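Long-range contact in regulatory protein recX (Lactobacillus salivarius, PDB 3E3V), which probably modulates the activity of the recombinase RecA, and is represented here by the part of the chain that carries its three three-helix domains: residues Tyr110-Glu124 / Lys149-Leu163. Numbering follows the deposited sequence.
Sequences YTDKLQVEKGVTLAE and KGFSYDIIDTIIQEL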
loop_
_atom_site.group_PDB
_atom_site.type_symbol
_atom_site.label_atom_id
_atom_site.label_comp_id
_atom_site.label_asym_id
_atom_site.label_seq_id
_atom_site.Cartn_x
_atom_site.Cartn_y
_atom_site.Cartn_z
ATOM N N TYR A 110 1.854 -9.020 -5.364
ATOM C CA TYR A 110 1.746 -9.823 -4.148
ATOM C C TYR A 110 1.066 -11.135 -4.518
ATOM O O TYR A 110 -0.115 -11.334 -4.254
ATOM C CB TYR A 110 0.937 -9.084 -3.070
ATOM C CG TYR A 110 1.303 -9.496 -1.661
ATOM C CD1 TYR A 110 2.129 -10.593 -1.437
ATOM C CD2 TYR A 110 0.844 -8.781 -0.562
ATOM C CE1 TYR A 110 2.497 -10.963 -0.173
ATOM C CE2 TYR A 110 1.205 -9.148 0.722
ATOM C CZ TYR A 110 2.035 -10.241 0.914
ATOM O OH TYR A 110 2.414 -10.617 2.188
ATOM N N THR A 111 1.840 -12.020 -5.145
ATOM C CA THR A 111 1.367 -13.320 -5.599
ATOM C C THR A 111 0.811 -14.170 -4.461
ATOM O O THR A 111 1.128 -13.947 -3.283
ATOM C CB THR A 111 2.505 -14.102 -6.313
ATOM O OG1 THR A 111 3.557 -14.386 -5.382
ATOM C CG2 THR A 111 3.078 -13.277 -7.470
ATOM N N ASP A 112 -0.015 -15.150 -4.819
ATOM C CA ASP A 112 -0.622 -16.034 -3.829
ATOM C C ASP A 112 0.419 -16.767 -3.007
ATOM O O ASP A 112 0.325 -16.816 -1.780
ATOM C CB ASP A 112 -1.542 -17.050 -4.502
ATOM C CG ASP A 112 -2.838 -16.423 -4.992
ATOM O OD1 ASP A 112 -3.003 -15.192 -4.856
ATOM O OD2 ASP A 112 -3.693 -17.161 -5.511
ATOM N N LYS A 113 1.417 -17.335 -3.673
ATOM C CA LYS A 113 2.446 -18.064 -2.949
ATOM C C LYS A 113 3.221 -17.174 -1.984
ATOM O O LYS A 113 3.641 -17.630 -0.928
ATOM C CB LYS A 113 3.402 -18.795 -3.910
ATOM C CG LYS A 113 4.053 -17.958 -4.993
ATOM C CD LYS A 113 3.019 -17.336 -5.945
ATOM C CE LYS A 113 2.021 -18.347 -6.483
ATOM N NZ LYS A 113 0.907 -17.636 -7.152
ATOM N N LEU A 114 3.403 -15.904 -2.324
ATOM C CA LEU A 114 4.113 -15.005 -1.417
ATOM C C LEU A 114 3.242 -14.650 -0.212
ATOM O O LEU A 114 3.745 -14.525 0.910
ATOM C CB LEU A 114 4.540 -13.730 -2.146
ATOM C CG LEU A 114 5.700 -13.970 -3.117
ATOM C CD1 LEU A 114 5.926 -12.747 -3.991
ATOM C CD2 LEU A 114 6.954 -14.313 -2.318
ATOM N N GLN A 115 1.940 -14.483 -0.449
ATOM C CA GLN A 115 0.998 -14.162 0.622
ATOM C C GLN A 115 0.903 -15.328 1.583
ATOM O O GLN A 115 0.939 -15.155 2.796
ATOM C CB GLN A 115 -0.398 -13.882 0.056
ATOM C CG GLN A 115 -0.499 -12.628 -0.786
ATOM C CD GLN A 115 -1.910 -12.382 -1.271
ATOM O OE1 GLN A 115 -2.115 -11.933 -2.398
ATOM N NE2 GLN A 115 -2.894 -12.665 -0.422
ATOM N N VAL A 116 0.774 -16.527 1.025
ATOM C CA VAL A 116 0.667 -17.737 1.830
ATOM C C VAL A 116 1.891 -17.913 2.706
ATOM O O VAL A 116 1.775 -18.265 3.884
ATOM C CB VAL A 116 0.505 -18.984 0.936
ATOM C CG1 VAL A 116 0.608 -20.257 1.768
ATOM C CG2 VAL A 116 -0.826 -18.921 0.235
ATOM N N GLU A 117 3.064 -17.657 2.132
ATOM C CA GLU A 117 4.307 -17.816 2.873
ATOM C C GLU A 117 4.408 -16.829 4.028
ATOM O O GLU A 117 4.932 -17.165 5.086
ATOM C CB GLU A 117 5.509 -17.655 1.939
ATOM C CG GLU A 117 6.764 -18.358 2.442
ATOM C CD GLU A 117 7.882 -18.356 1.421
ATOM O OE1 GLU A 117 7.624 -18.753 0.263
ATOM O OE2 GLU A 117 9.017 -17.964 1.780
ATOM N N LYS A 118 3.903 -15.612 3.844
ATOM C CA LYS A 118 3.952 -14.641 4.929
ATOM C C LYS A 118 2.882 -14.992 5.958
ATOM O O LYS A 118 3.082 -14.822 7.164
ATOM C CB LYS A 118 3.728 -13.220 4.408
ATOM C CG LYS A 118 3.797 -12.164 5.508
ATOM C CD LYS A 118 4.350 -10.848 4.984
ATOM C CE LYS A 118 5.857 -10.914 4.721
ATOM N NZ LYS A 118 6.665 -10.924 5.972
ATOM N N GLY A 119 1.757 -15.499 5.460
ATOM C CA GLY A 119 0.658 -15.892 6.318
ATOM C C GLY A 119 0.993 -17.095 7.178
ATOM O O GLY A 119 0.529 -17.183 8.317
ATOM N N VAL A 120 1.781 -18.024 6.641
ATOM C CA VAL A 120 2.183 -19.223 7.389
ATOM C C VAL A 120 3.091 -18.821 8.544
ATOM O O VAL A 120 3.013 -19.386 9.636
ATOM C CB VAL A 120 2.941 -20.232 6.487
ATOM C CG1 VAL A 120 3.623 -21.296 7.340
ATOM C CG2 VAL A 120 1.963 -20.899 5.529
ATOM N N THR A 121 3.953 -17.839 8.285
ATOM C CA THR A 121 4.881 -17.329 9.284
ATOM C C THR A 121 4.116 -16.714 10.448
ATOM O O THR A 121 4.448 -16.942 11.610
ATOM C CB THR A 121 5.800 -16.261 8.669
ATOM O OG1 THR A 121 6.587 -16.864 7.637
ATOM C CG2 THR A 121 6.719 -15.664 9.720
ATOM N N LEU A 122 3.089 -15.932 10.136
ATOM C CA LEU A 122 2.291 -15.294 11.178
ATOM C C LEU A 122 1.474 -16.358 11.891
ATOM O O LEU A 122 1.397 -16.377 13.119
ATOM C CB LEU A 122 1.362 -14.242 10.560
ATOM C CG LEU A 122 2.066 -13.308 9.560
ATOM C CD1 LEU A 122 1.049 -12.426 8.843
ATOM C CD2 LEU A 122 3.109 -12.456 10.287
ATOM N N ALA A 123 0.866 -17.249 11.111
ATOM C CA ALA A 123 0.055 -18.325 11.665
ATOM C C ALA A 123 0.865 -19.218 12.614
ATOM O O ALA A 123 0.357 -19.657 13.645
ATOM C CB ALA A 123 -0.544 -19.162 10.536
ATOM N N GLU A 124 2.117 -19.495 12.271
ATOM C CA GLU A 124 2.942 -20.323 13.135
ATOM C C GLU A 124 3.152 -19.667 14.502
ATOM O O GLU A 124 3.077 -20.339 15.531
ATOM C CB GLU A 124 4.297 -20.606 12.481
ATOM C CG GLU A 124 4.221 -21.543 11.283
ATOM C CD GLU A 124 5.586 -21.844 10.684
ATOM O OE1 GLU A 124 6.433 -22.430 11.391
ATOM O OE2 GLU A 124 5.816 -21.491 9.507
ATOM N N LYS A 149 -5.930 -8.450 8.929
ATOM C CA LYS A 149 -4.703 -7.991 8.296
ATOM C C LYS A 149 -4.847 -7.835 6.778
ATOM O O LYS A 149 -3.921 -7.390 6.108
ATOM C CB LYS A 149 -3.549 -8.949 8.610
ATOM C CG LYS A 149 -2.921 -8.693 9.970
ATOM C CD LYS A 149 -1.810 -9.682 10.268
ATOM C CE LYS A 149 -1.457 -9.657 11.743
ATOM N NZ LYS A 149 -1.140 -8.279 12.210
ATOM N N GLY A 150 -5.988 -8.227 6.224
ATOM C CA GLY A 150 -6.173 -8.053 4.794
ATOM C C GLY A 150 -6.094 -9.257 3.875
ATOM O O GLY A 150 -6.248 -9.098 2.669
ATOM N N PHE A 151 -5.852 -10.449 4.408
ATOM C CA PHE A 151 -5.787 -11.639 3.558
ATOM C C PHE A 151 -7.176 -12.187 3.264
ATOM O O PHE A 151 -8.068 -12.119 4.107
ATOM C CB PHE A 151 -4.909 -12.709 4.218
ATOM C CG PHE A 151 -3.454 -12.317 4.298
ATOM C CD1 PHE A 151 -2.633 -12.426 3.178
ATOM C CD2 PHE A 151 -2.913 -11.817 5.485
ATOM C CE1 PHE A 151 -1.282 -12.046 3.235
ATOM C CE2 PHE A 151 -1.571 -11.432 5.564
ATOM C CZ PHE A 151 -0.747 -11.545 4.438
ATOM N N SER A 152 -7.366 -12.716 2.060
ATOM C CA SER A 152 -8.670 -13.254 1.666
ATOM C C SER A 152 -8.914 -14.655 2.234
ATOM O O SER A 152 -7.975 -15.373 2.601
ATOM C CB SER A 152 -8.778 -13.334 0.140
ATOM O OG SER A 152 -8.013 -14.426 -0.339
ATOM N N TYR A 153 -10.187 -15.034 2.303
ATOM C CA TYR A 153 -10.589 -16.348 2.795
ATOM C C TYR A 153 -9.810 -17.473 2.134
ATOM O O TYR A 153 -9.255 -18.329 2.816
ATOM C CB TYR A 153 -12.072 -16.601 2.521
ATOM C CG TYR A 153 -13.030 -16.151 3.590
ATOM C CD1 TYR A 153 -12.798 -16.438 4.937
ATOM C CD2 TYR A 153 -14.213 -15.496 3.246
ATOM C CE1 TYR A 153 -13.722 -16.083 5.912
ATOM C CE2 TYR A 153 -15.141 -15.139 4.209
ATOM C CZ TYR A 153 -14.891 -15.434 5.539
ATOM O OH TYR A 153 -15.817 -15.076 6.492
ATOM N N ASP A 154 -9.792 -17.492 0.805
ATOM C CA ASP A 154 -9.091 -18.558 0.083
ATOM C C ASP A 154 -7.628 -18.651 0.473
ATOM O O ASP A 154 -7.108 -19.737 0.693
ATOM C CB ASP A 154 -9.198 -18.366 -1.436
ATOM C CG ASP A 154 -10.631 -18.478 -1.948
ATOM O OD1 ASP A 154 -11.487 -19.056 -1.246
ATOM O OD2 ASP A 154 -10.900 -17.995 -3.064
ATOM N N ILE A 155 -6.961 -17.506 0.552
ATOM C CA ILE A 155 -5.551 -17.470 0.932
ATOM C C ILE A 155 -5.376 -18.028 2.344
ATOM O O ILE A 155 -4.426 -18.762 2.621
ATOM C CB ILE A 155 -5.003 -16.013 0.850
ATOM C CG1 ILE A 155 -4.935 -15.585 -0.620
ATOM C CG2 ILE A 155 -3.607 -15.910 1.466
ATOM C CD1 ILE A 155 -3.921 -16.380 -1.432
ATOM N N ILE A 156 -6.306 -17.677 3.228
ATOM C CA ILE A 156 -6.281 -18.128 4.619
ATOM C C ILE A 156 -6.491 -19.652 4.706
ATOM O O ILE A 156 -5.826 -20.340 5.489
ATOM C CB ILE A 156 -7.349 -17.348 5.456
ATOM C CG1 ILE A 156 -6.955 -15.863 5.524
ATOM C CG2 ILE A 156 -7.450 -17.907 6.866
ATOM C CD1 ILE A 156 -7.953 -14.983 6.240
ATOM N N ASP A 157 -7.395 -20.184 3.891
ATOM C CA ASP A 157 -7.645 -21.628 3.879
ATOM C C ASP A 157 -6.382 -22.373 3.446
ATOM O O ASP A 157 -6.062 -23.439 3.959
ATOM C CB ASP A 157 -8.782 -21.976 2.914
ATOM C CG ASP A 157 -10.138 -21.588 3.447
ATOM O OD1 ASP A 157 -10.275 -21.466 4.680
ATOM O OD2 ASP A 157 -11.072 -21.415 2.631
ATOM N N THR A 158 -5.674 -21.810 2.484
ATOM C CA THR A 158 -4.444 -22.420 2.002
ATOM C C THR A 158 -3.371 -22.326 3.093
ATOM O O THR A 158 -2.567 -23.245 3.270
ATOM C CB THR A 158 -3.979 -21.713 0.714
ATOM O OG1 THR A 158 -5.024 -21.811 -0.258
ATOM C CG2 THR A 158 -2.694 -22.361 0.148
ATOM N N ILE A 159 -3.366 -21.219 3.831
ATOM C CA ILE A 159 -2.401 -21.040 4.918
ATOM C C ILE A 159 -2.668 -22.086 6.008
ATOM O O ILE A 159 -1.736 -22.707 6.526
ATOM C CB ILE A 159 -2.511 -19.631 5.532
ATOM C CG1 ILE A 159 -1.934 -18.593 4.557
ATOM C CG2 ILE A 159 -1.805 -19.590 6.885
ATOM C CD1 ILE A 159 -2.309 -17.140 4.896
ATOM N N ILE A 160 -3.946 -22.270 6.341
ATOM C CA ILE A 160 -4.362 -23.240 7.352
ATOM C C ILE A 160 -3.972 -24.664 6.945
ATOM O O ILE A 160 -3.548 -25.461 7.788
ATOM C CB ILE A 160 -5.896 -23.189 7.581
ATOM C CG1 ILE A 160 -6.299 -21.825 8.139
ATOM C CG2 ILE A 160 -6.326 -24.296 8.539
ATOM C CD1 ILE A 160 -5.627 -21.477 9.448
ATOM N N GLN A 161 -4.118 -24.988 5.661
ATOM C CA GLN A 161 -3.760 -26.322 5.174
ATOM C C GLN A 161 -2.251 -26.488 5.322
ATOM O O GLN A 161 -1.760 -27.555 5.692
ATOM C CB GLN A 161 -4.179 -26.484 3.700
ATOM C CG GLN A 161 -3.679 -27.758 3.010
ATOM C CD GLN A 161 -4.202 -27.897 1.575
ATOM O OE1 GLN A 161 -4.585 -26.909 0.937
ATOM N NE2 GLN A 161 -4.206 -29.126 1.060
ATOM N N GLU A 162 -1.524 -25.410 5.051
ATOM C CA GLU A 162 -0.071 -25.402 5.136
ATOM C C GLU A 162 0.397 -25.580 6.575
ATOM O O GLU A 162 1.307 -26.363 6.851
ATOM C CB GLU A 162 0.471 -24.084 4.585
ATOM C CG GLU A 162 1.786 -24.215 3.845
ATOM C CD GLU A 162 1.666 -25.132 2.648
ATOM O OE1 GLU A 162 0.746 -24.907 1.827
ATOM O OE2 GLU A 162 2.484 -26.073 2.528
ATOM N N LEU A 163 -0.234 -24.846 7.486
ATOM C CA LEU A 163 0.096 -24.898 8.908
ATOM C C LEU A 163 -0.097 -26.287 9.499
ATOM O O LEU A 163 0.719 -26.734 10.303
ATOM C CB LEU A 163 -0.763 -23.902 9.690
ATOM C CG LEU A 163 -0.465 -23.764 11.186
ATOM C CD1 LEU A 163 0.791 -22.920 11.386
ATOM C CD2 LEU A 163 -1.660 -23.113 11.892
#
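Ile159 enters helix 112-124 as a knob among Val116, Gly119, Val120 and Ala123, an example of a glycine making room for a knob from the facing helix. With CG1 beside the backbone N (chi1 -73°) and the chain then extended, CD1 lands 3.5 Å from Gly119 CA, where a side chain on Gly119 would collide with it; CG2 lies 3.9 Å from Ala123 CB. The segment axes approach to 9.0 Å at a crossing angle of -57°. Cut back to an alanine, Ile159 would lose both branches, which would probably open a gap over Gly119 and leave Val116 and Ala123 less firmly packed. Towards the helix starts, Ile155 sets CG2 4.0 Å from Gln115 CB, while its CD1 rests on the Asp112 carboxylate. Phe151 presents CE1 to Gln115 CB at 3.8 Å, and Tyr110 OH meets the Phe151 ring edge in plane, the Tyr110 and Phe151 side chains crossing nearly perpendicularly. At the other end Val120 CG2 packs 3.6 Å from Glu162 CB, and Leu163 and Glu124 run in opposite directions, CD1 against CG. Mainly apolar contacts thus join two helices of the third three-helix domain, with helix 135-148 packed against Ala123 and Ile156, and Pro86 of helix 86-94 touching Phe151.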